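Local coordinates for protein isoaspartyl dipeptidase (Fervidobacterium islandicum, PDB 7CDH) that probably hydrolyses beta-aspartyl (isoaspartyl) dipeptides as a zinc-dependent M38 metallopeptidase of the amidohydrolase family, consistent with a role in protein repair, at residues A[202-205]-A[206-210]. Numbering follows the deposited sequence.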
# COMPACT_ATOMS: atom_id res chain seq x y z
N GLY A 202 -31.05 16.76 12.69
CA GLY A 202 -31.21 17.62 11.49
C GLY A 202 -29.87 18.16 10.99
O GLY A 202 -28.96 17.36 10.82
N ILE A 203 -29.75 19.49 10.80
CA ILE A 203 -28.54 20.19 10.32
C ILE A 203 -27.78 20.87 11.47
O ILE A 203 -27.05 21.85 11.20
CB ILE A 203 -28.87 21.17 9.19
CG1 ILE A 203 -29.87 22.27 9.58
CG2 ILE A 203 -29.31 20.40 7.94
CD1 ILE A 203 -29.95 23.42 8.55
N GLU A 204 -27.80 20.31 12.68
CA GLU A 204 -26.89 20.66 13.82
C GLU A 204 -25.44 20.90 13.32
O GLU A 204 -24.85 21.97 13.56
CB GLU A 204 -26.91 19.51 14.82
CG GLU A 204 -26.83 19.89 16.28
CD GLU A 204 -27.38 18.76 17.15
OE1 GLU A 204 -28.60 18.82 17.54
OE2 GLU A 204 -26.62 17.78 17.40
N TYR A 205 -24.82 19.92 12.67
CA TYR A 205 -23.41 19.99 12.25
C TYR A 205 -23.16 21.23 11.39
O TYR A 205 -22.05 21.77 11.46
CB TYR A 205 -23.04 18.75 11.43
CG TYR A 205 -22.80 17.50 12.23
CD1 TYR A 205 -22.61 17.52 13.61
CD2 TYR A 205 -22.69 16.30 11.57
CE1 TYR A 205 -22.34 16.35 14.31
CE2 TYR A 205 -22.42 15.13 12.26
CZ TYR A 205 -22.24 15.15 13.63
OH TYR A 205 -21.97 13.97 14.25
N LEU A 206 -24.14 21.65 10.57
CA LEU A 206 -23.96 22.81 9.65
C LEU A 206 -23.82 24.09 10.47
O LEU A 206 -22.91 24.91 10.17
CB LEU A 206 -25.08 22.87 8.61
CG LEU A 206 -24.87 21.98 7.38
CD1 LEU A 206 -24.85 20.51 7.73
CD2 LEU A 206 -25.95 22.22 6.34
N PHE A 207 -24.63 24.23 11.52
CA PHE A 207 -24.58 25.36 12.48
C PHE A 207 -23.26 25.27 13.25
O PHE A 207 -22.63 26.35 13.44
CB PHE A 207 -25.82 25.36 13.38
CG PHE A 207 -27.07 25.83 12.67
CD1 PHE A 207 -27.15 27.11 12.16
CD2 PHE A 207 -28.16 25.00 12.51
CE1 PHE A 207 -28.29 27.55 11.51
CE2 PHE A 207 -29.30 25.44 11.86
CZ PHE A 207 -29.36 26.70 11.34
N ASP A 208 -22.84 24.06 13.63
CA ASP A 208 -21.57 23.84 14.38
C ASP A 208 -20.38 24.30 13.53
O ASP A 208 -19.50 25.02 14.06
CB ASP A 208 -21.37 22.38 14.79
CG ASP A 208 -22.32 21.86 15.86
OD1 ASP A 208 -22.96 22.70 16.56
OD2 ASP A 208 -22.43 20.62 15.97
N ILE A 209 -20.37 24.01 12.24
CA ILE A 209 -19.25 24.44 11.35
C ILE A 209 -19.15 25.98 11.33
O ILE A 209 -18.03 26.50 11.46
CB ILE A 209 -19.43 23.83 9.94
CG1 ILE A 209 -19.36 22.30 9.97
CG2 ILE A 209 -18.42 24.43 9.00
CD1 ILE A 209 -19.99 21.64 8.77
N ILE A 210 -20.25 26.69 11.08
CA ILE A 210 -20.18 28.17 10.89
C ILE A 210 -19.97 28.89 12.24
O ILE A 210 -19.30 29.94 12.24
CB ILE A 210 -21.43 28.69 10.16
CG1 ILE A 210 -22.70 28.47 10.98
CG2 ILE A 210 -21.49 28.07 8.77
CD1 ILE A 210 -23.90 29.21 10.43
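I203 takes the N-cap position of helix 204-212 and meets the first turn through its backbone and its side chain. Its carbonyl O accepts the N-H of L206 at 3.0 Å, a bent i to i+3 bond (131° at the hydrogen), and a weak bond from F207 N. Regular i to i+4 bonds follow: D208 N to E204 O at 2.9 Å, and I209 N to Y205 O.

The apolar contacts fork at I203. Its chi1 of 60° swings CG1 to the F207 side and the extended chi2 runs CD1 on from there, so that CG1 and CD1 each meet CE2 of F207 at 3.9 Å, while CG2 meets CD2 of L206.

On the polar flank, D208 OD2 lies in plane at the edge of the Y205 ring, 3.9 Å from CD1, with ring and carboxylate planes 50° apart. Replacing D208 by an alanine removes the carboxylate and would probably leave the CD1 edge of Y205 without this polar neighbour, although Y205 OH would still have its bond to P167 O.

The helix belongs to a beta-alpha-beta unit of the TIM-barrel fold: I203 and L206 pack on P222 of strand 220-223 and F238 of helix 229-240, while Y205 and I209 touch I172 of helix 169-186.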